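Local atomic coordinates of phosphate-binding protein PstS 2 (PDB entry 4H1X), a protein that probably binds phosphate as the solute-binding part of the PstSACB ABC transporter that imports it. Residues K157-S167 against T204-R212; Q132-I140 against L169-Y177. All blocks are in the same frame, centred on the assembly; numbering follows the deposited sequence.

Contact 1 (K157-S167 against T204-R212); sequences KLSVVGSTSVS and TADIGMVSR
The carbonyl oxygen of S159 takes two backbone N-H groups from the neighbouring segment 204-212: D206 N at 2.8 Å from S159 O, and I207 N at a longer 3.2 Å in the carbonyl plane. D206 answers from its side chain. Its CG stands anti to its own carbonyl carbon (chi1 -59°), which lets OD2 receive S159 N at 2.7 Å through the anti lone pair, while L158 CD2 packs crosswise on the same carboxylate. A water joins S159 OG to T204 O. Further along, V161 bonds to I207 O through its N and to M209 N through its O, giving parallel strand pairing that ends with S163 N on M209 O. Beyond it S163 OG and S211 OG share a hydrogen bond of 2.7 Å. On one face, V161 CG2 touches A205 CB at 3.6 Å. Selenomethionine M209 passes alongside V166, the two side chains running opposite ways; its CG lies 3.7 Å from V160 CG1, and the bend at chi3 (-71°) brings CE near G162 N. S165 OG bonds R104 and, weakly, a citrate probably from the crystallisation liquor. This strand-loop-helix connection, its helix start beside the citrate, is consistent with the ligand cleft of periplasmic binding proteins.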
# COMPACT_ATOMS: atom_id res chain seq x y z
N LYS A 157 -14.90 -0.76 22.96
CA LYS A 157 -14.87 -0.23 21.60
C LYS A 157 -13.49 0.30 21.26
O LYS A 157 -12.82 0.90 22.10
CB LYS A 157 -15.94 0.87 21.42
CG LYS A 157 -16.04 1.44 20.00
CD LYS A 157 -16.69 2.82 19.95
CE LYS A 157 -15.89 3.81 19.12
NZ LYS A 157 -14.89 4.55 19.94
N LEU A 158 -13.09 0.10 20.00
CA LEU A 158 -11.85 0.60 19.46
C LEU A 158 -12.15 1.46 18.27
O LEU A 158 -13.03 1.12 17.45
CB LEU A 158 -10.90 -0.52 19.03
CG LEU A 158 -10.10 -1.15 20.13
CD1 LEU A 158 -9.32 -2.33 19.59
CD2 LEU A 158 -9.15 -0.14 20.77
N SER A 159 -11.43 2.58 18.17
CA SER A 159 -11.54 3.46 17.01
C SER A 159 -10.21 3.45 16.29
O SER A 159 -9.17 3.79 16.89
CB SER A 159 -11.93 4.88 17.43
OG SER A 159 -11.96 5.72 16.28
N VAL A 160 -10.22 3.03 15.02
CA VAL A 160 -9.01 2.94 14.19
C VAL A 160 -9.21 3.90 13.02
O VAL A 160 -10.22 3.82 12.32
CB VAL A 160 -8.69 1.48 13.75
CG1 VAL A 160 -7.37 1.46 12.99
CG2 VAL A 160 -8.63 0.52 14.95
N VAL A 161 -8.32 4.89 12.86
CA VAL A 161 -8.53 5.95 11.89
C VAL A 161 -7.34 6.20 11.00
O VAL A 161 -6.22 6.22 11.51
CB VAL A 161 -8.86 7.27 12.67
CG1 VAL A 161 -8.98 8.47 11.73
CG2 VAL A 161 -10.11 7.12 13.56
N GLY A 162 -7.58 6.50 9.72
CA GLY A 162 -6.46 6.90 8.87
C GLY A 162 -6.52 6.56 7.41
O GLY A 162 -7.59 6.55 6.80
N SER A 163 -5.36 6.17 6.88
CA SER A 163 -5.15 5.90 5.45
C SER A 163 -6.18 4.95 4.86
O SER A 163 -6.40 3.86 5.38
CB SER A 163 -3.76 5.33 5.22
OG SER A 163 -3.60 5.00 3.86
N THR A 164 -6.76 5.35 3.70
CA THR A 164 -7.74 4.52 2.99
C THR A 164 -7.05 3.23 2.51
O THR A 164 -7.69 2.18 2.41
CB THR A 164 -8.33 5.29 1.80
OG1 THR A 164 -7.29 5.62 0.87
CG2 THR A 164 -9.11 6.53 2.22
N SER A 165 -5.74 3.32 2.19
CA SER A 165 -4.99 2.17 1.68
C SER A 165 -4.89 1.04 2.70
O SER A 165 -4.81 -0.13 2.32
CB SER A 165 -3.58 2.58 1.26
OG SER A 165 -3.65 3.47 0.16
N VAL A 166 -4.87 1.38 4.00
CA VAL A 166 -4.73 0.35 5.05
C VAL A 166 -6.09 -0.17 5.51
O VAL A 166 -6.14 -1.23 6.15
CB VAL A 166 -3.93 0.93 6.25
CG1 VAL A 166 -3.55 -0.18 7.25
CG2 VAL A 166 -2.69 1.68 5.77
N SER A 167 -7.19 0.54 5.19
CA SER A 167 -8.55 0.22 5.65
C SER A 167 -9.00 -1.21 5.37
O SER A 167 -9.52 -1.86 6.28
CB SER A 167 -9.56 1.18 5.04
OG SER A 167 -9.28 2.50 5.49
N THR A 204 -8.87 10.98 19.83
CA THR A 204 -10.19 10.66 19.23
C THR A 204 -10.13 9.28 18.52
O THR A 204 -11.16 8.73 18.13
CB THR A 204 -10.68 11.76 18.28
OG1 THR A 204 -9.83 11.84 17.14
CG2 THR A 204 -10.81 13.13 18.98
N ALA A 205 -8.91 8.75 18.32
CA ALA A 205 -8.66 7.42 17.78
C ALA A 205 -7.74 6.71 18.72
O ALA A 205 -6.80 7.32 19.25
CB ALA A 205 -8.02 7.50 16.41
N ASP A 206 -7.94 5.41 18.87
CA ASP A 206 -7.06 4.59 19.68
C ASP A 206 -5.81 4.26 18.86
O ASP A 206 -4.70 4.21 19.39
CB ASP A 206 -7.80 3.33 20.13
CG ASP A 206 -9.06 3.66 20.95
OD1 ASP A 206 -8.93 4.30 22.00
OD2 ASP A 206 -10.18 3.36 20.48
N ILE A 207 -6.01 3.94 17.57
CA ILE A 207 -4.92 3.54 16.68
C ILE A 207 -5.07 4.29 15.36
O ILE A 207 -6.20 4.44 14.86
CB ILE A 207 -4.98 2.00 16.45
CG1 ILE A 207 -4.82 1.22 17.80
CG2 ILE A 207 -3.91 1.52 15.46
CD1 ILE A 207 -5.28 -0.27 17.75
N GLY A 208 -3.94 4.73 14.82
CA GLY A 208 -3.90 5.41 13.53
C GLY A 208 -3.31 4.51 12.47
O GLY A 208 -2.49 3.64 12.78
N MSE A 209 -3.71 4.73 11.21
CA MSE A 209 -3.24 4.00 10.04
C MSE A 209 -2.56 4.98 9.11
O MSE A 209 -3.16 5.98 8.71
CB MSE A 209 -4.37 3.28 9.28
CG MSE A 209 -5.27 2.43 10.14
SE MSE A 209 -6.71 1.65 9.03
CE MSE A 209 -7.79 3.22 8.64
N VAL A 210 -1.30 4.70 8.78
CA VAL A 210 -0.42 5.59 7.99
C VAL A 210 0.25 4.73 6.92
O VAL A 210 0.97 3.80 7.27
CB VAL A 210 0.60 6.29 8.94
CG1 VAL A 210 1.58 7.17 8.15
CG2 VAL A 210 -0.12 7.12 10.02
N SER A 211 0.01 5.01 5.63
CA SER A 211 0.56 4.16 4.55
C SER A 211 1.87 4.75 3.96
O SER A 211 2.11 4.68 2.76
CB SER A 211 -0.48 3.98 3.44
OG SER A 211 -1.03 5.26 3.13
N ARG A 212 2.72 5.30 4.83
CA ARG A 212 4.00 5.91 4.45
C ARG A 212 4.84 6.09 5.69
O ARG A 212 4.34 5.86 6.80
CB ARG A 212 3.75 7.29 3.79
CG ARG A 212 2.93 8.25 4.66
CD ARG A 212 2.91 9.69 4.15
NE ARG A 212 1.93 10.53 4.86
CZ ARG A 212 2.13 11.06 6.07
NH1 ARG A 212 3.25 10.83 6.73
NH2 ARG A 212 1.19 11.82 6.64
O HOH W 1 -12.76 8.25 15.99

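Contact 2 (Q132-I140 against L169-Y177); sequences QVVTDNKFI and LMEKLAEAY
Two helices of the periplasmic-binding-protein fold, 128-136 and 164-180, pack here through V133 and its neighbours; the axes of their short segments approach to 9.8 Å at 136°. V133 enters between three residues of the second helix: CG1 reaches K172 CB at 3.7 Å, CB meets L173 CD2 at 3.8 Å, and CG2 touches A176 CB, also at 3.8 Å. The first helix then stops in a Schellman motif, with K138 as the C-prime residue at positive phi and F139 N bonded back to V134 O. That turn sends the chain past L169, whose CD1 is 4.1 Å from F139 CD2, the two side chains lying alongside and running opposite ways; the same methyl also reaches the backbone of V134 at CA. The amide of N137 lies against the aliphatic part of K172, N137 OD1 being 3.4 Å from K172 CE. The lysine chain bends at chi2 (-64°), and its stem follows the amide while the ammonium end turns off from N137. N137 ND2 donates to V133 O at 2.9 Å, which fixes the amide beside the lysine; V133 O takes a second donor, N137 N, from the opposite face of the carbonyl plane. A228 of strand 223-236 packs against both V134 and L169.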
# COMPACT_ATOMS: atom_id res chain seq x y z
N GLN A 132 -0.81 -14.23 9.78
CA GLN A 132 -1.44 -15.08 8.76
C GLN A 132 -2.56 -14.31 8.00
O GLN A 132 -2.74 -14.51 6.80
CB GLN A 132 -1.98 -16.38 9.36
CG GLN A 132 -2.22 -17.47 8.31
CD GLN A 132 -0.96 -17.86 7.56
OE1 GLN A 132 0.08 -18.20 8.14
NE2 GLN A 132 -1.02 -17.78 6.24
N VAL A 133 -3.27 -13.39 8.68
CA VAL A 133 -4.29 -12.58 8.01
C VAL A 133 -3.60 -11.70 6.95
O VAL A 133 -4.08 -11.60 5.82
CB VAL A 133 -5.12 -11.72 9.01
CG1 VAL A 133 -6.02 -10.73 8.27
CG2 VAL A 133 -5.95 -12.61 9.94
N VAL A 134 -2.45 -11.09 7.32
CA VAL A 134 -1.72 -10.23 6.40
C VAL A 134 -1.28 -11.01 5.14
O VAL A 134 -1.58 -10.55 4.03
CB VAL A 134 -0.52 -9.59 7.15
CG1 VAL A 134 0.42 -8.87 6.19
CG2 VAL A 134 -1.04 -8.62 8.23
N THR A 135 -0.58 -12.17 5.33
CA THR A 135 -0.08 -12.93 4.18
C THR A 135 -1.22 -13.57 3.37
O THR A 135 -1.10 -13.64 2.15
CB THR A 135 0.96 -13.97 4.60
OG1 THR A 135 0.38 -14.85 5.55
CG2 THR A 135 2.25 -13.33 5.16
N ASP A 136 -2.33 -13.99 4.02
CA ASP A 136 -3.49 -14.57 3.31
C ASP A 136 -4.17 -13.54 2.44
O ASP A 136 -4.72 -13.90 1.40
CB ASP A 136 -4.52 -15.18 4.28
CG ASP A 136 -4.10 -16.53 4.84
OD1 ASP A 136 -3.05 -17.07 4.39
OD2 ASP A 136 -4.84 -17.07 5.67
N ASN A 137 -4.08 -12.25 2.84
CA ASN A 137 -4.62 -11.12 2.08
C ASN A 137 -3.59 -10.54 1.09
O ASN A 137 -3.78 -9.45 0.53
CB ASN A 137 -5.19 -10.07 3.01
CG ASN A 137 -6.56 -10.53 3.47
OD1 ASN A 137 -7.51 -10.55 2.69
ND2 ASN A 137 -6.65 -11.03 4.70
N LYS A 138 -2.53 -11.34 0.83
CA LYS A 138 -1.51 -11.15 -0.21
C LYS A 138 -0.58 -9.91 0.00
O LYS A 138 0.05 -9.45 -0.94
CB LYS A 138 -2.16 -11.11 -1.62
CG LYS A 138 -3.05 -12.33 -1.95
CD LYS A 138 -2.24 -13.58 -2.22
CE LYS A 138 -3.02 -14.61 -3.00
NZ LYS A 138 -2.12 -15.54 -3.73
N PHE A 139 -0.42 -9.46 1.25
CA PHE A 139 0.57 -8.44 1.59
C PHE A 139 1.82 -9.14 2.08
O PHE A 139 1.79 -10.34 2.37
CB PHE A 139 0.03 -7.47 2.65
CG PHE A 139 -1.08 -6.60 2.12
CD1 PHE A 139 -0.80 -5.47 1.35
CD2 PHE A 139 -2.41 -6.91 2.39
CE1 PHE A 139 -1.83 -4.69 0.82
CE2 PHE A 139 -3.45 -6.12 1.87
CZ PHE A 139 -3.15 -5.01 1.10
N ILE A 140 2.93 -8.42 2.18
CA ILE A 140 4.18 -9.00 2.67
C ILE A 140 4.36 -8.70 4.17
O ILE A 140 4.17 -7.56 4.61
CB ILE A 140 5.34 -8.50 1.79
CG1 ILE A 140 5.20 -9.11 0.37
CG2 ILE A 140 6.70 -8.82 2.42
CD1 ILE A 140 5.79 -8.31 -0.76
N LEU A 169 -7.25 -4.00 4.78
CA LEU A 169 -6.47 -4.93 5.59
C LEU A 169 -6.88 -4.83 7.07
O LEU A 169 -7.01 -5.87 7.74
CB LEU A 169 -4.97 -4.69 5.43
CG LEU A 169 -4.08 -5.61 6.31
CD1 LEU A 169 -4.33 -7.11 6.00
CD2 LEU A 169 -2.62 -5.25 6.15
N MSE A 170 -7.08 -3.60 7.58
CA MSE A 170 -7.51 -3.38 8.96
C MSE A 170 -8.86 -4.08 9.20
O MSE A 170 -9.03 -4.71 10.24
CB MSE A 170 -7.60 -1.88 9.26
CG MSE A 170 -7.85 -1.58 10.71
SE MSE A 170 -6.52 -2.51 11.88
CE MSE A 170 -4.96 -1.84 11.31
N GLU A 171 -9.79 -4.00 8.21
CA GLU A 171 -11.09 -4.66 8.28
C GLU A 171 -10.89 -6.18 8.46
O GLU A 171 -11.54 -6.79 9.32
CB GLU A 171 -11.93 -4.33 7.02
CG GLU A 171 -12.53 -2.93 7.04
CD GLU A 171 -12.80 -2.22 5.72
OE1 GLU A 171 -12.99 -2.89 4.68
OE2 GLU A 171 -12.85 -0.97 5.75
N LYS A 172 -9.97 -6.79 7.69
CA LYS A 172 -9.70 -8.25 7.79
C LYS A 172 -9.17 -8.59 9.21
O LYS A 172 -9.55 -9.60 9.81
CB LYS A 172 -8.69 -8.72 6.71
CG LYS A 172 -9.11 -8.49 5.23
CD LYS A 172 -10.34 -9.31 4.86
CE LYS A 172 -10.61 -9.23 3.37
NZ LYS A 172 -11.92 -9.85 3.04
N LEU A 173 -8.30 -7.73 9.73
CA LEU A 173 -7.71 -7.94 11.06
C LEU A 173 -8.78 -7.79 12.14
O LEU A 173 -8.84 -8.64 13.03
CB LEU A 173 -6.53 -7.01 11.31
CG LEU A 173 -5.26 -7.36 10.50
CD1 LEU A 173 -4.29 -6.18 10.44
CD2 LEU A 173 -4.52 -8.62 11.08
N ALA A 174 -9.66 -6.77 12.00
CA ALA A 174 -10.78 -6.58 12.93
C ALA A 174 -11.73 -7.79 12.90
O ALA A 174 -12.14 -8.24 13.96
CB ALA A 174 -11.54 -5.31 12.58
N GLU A 175 -12.02 -8.35 11.70
CA GLU A 175 -12.91 -9.53 11.58
C GLU A 175 -12.35 -10.71 12.35
O GLU A 175 -13.09 -11.37 13.10
CB GLU A 175 -13.07 -9.95 10.11
CG GLU A 175 -13.85 -9.03 9.20
CD GLU A 175 -13.83 -9.51 7.76
OE1 GLU A 175 -13.04 -10.42 7.43
OE2 GLU A 175 -14.63 -8.97 6.96
N ALA A 176 -11.05 -11.00 12.14
CA ALA A 176 -10.39 -12.15 12.80
C ALA A 176 -10.34 -11.94 14.31
O ALA A 176 -10.58 -12.87 15.06
CB ALA A 176 -9.00 -12.37 12.23
N TYR A 177 -10.08 -10.69 14.76
CA TYR A 177 -10.03 -10.37 16.18
C TYR A 177 -11.41 -10.53 16.84
O TYR A 177 -11.49 -11.08 17.94
CB TYR A 177 -9.51 -8.95 16.40
CG TYR A 177 -9.36 -8.57 17.86
CD1 TYR A 177 -8.26 -8.98 18.60
CD2 TYR A 177 -10.29 -7.74 18.49
CE1 TYR A 177 -8.07 -8.56 19.92
CE2 TYR A 177 -10.14 -7.35 19.81
CZ TYR A 177 -9.02 -7.75 20.52
OH TYR A 177 -8.86 -7.37 21.82

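In the fold
Following the chain from the N terminus, of the elements involved helix 128-136 is reached first, and its end supplies the first half of contact 2. The chain then runs into strand 155-162, the first half of contact 1, and turns straight into helix 164-180, whose first turn still belongs to contact 1 and whose next turns close the loop of contact 2. Strand 183-190 and helix 193-202 follow before strand 207-210 closes contact 1. The two loops therefore cross, with helix 164-180 shared. M170 of that helix joins them by packing on M209 and V160. Together they tie helix 128-136, through helix 164-180, to the parallel pair 155-162 and 207-210 of the mixed sheet.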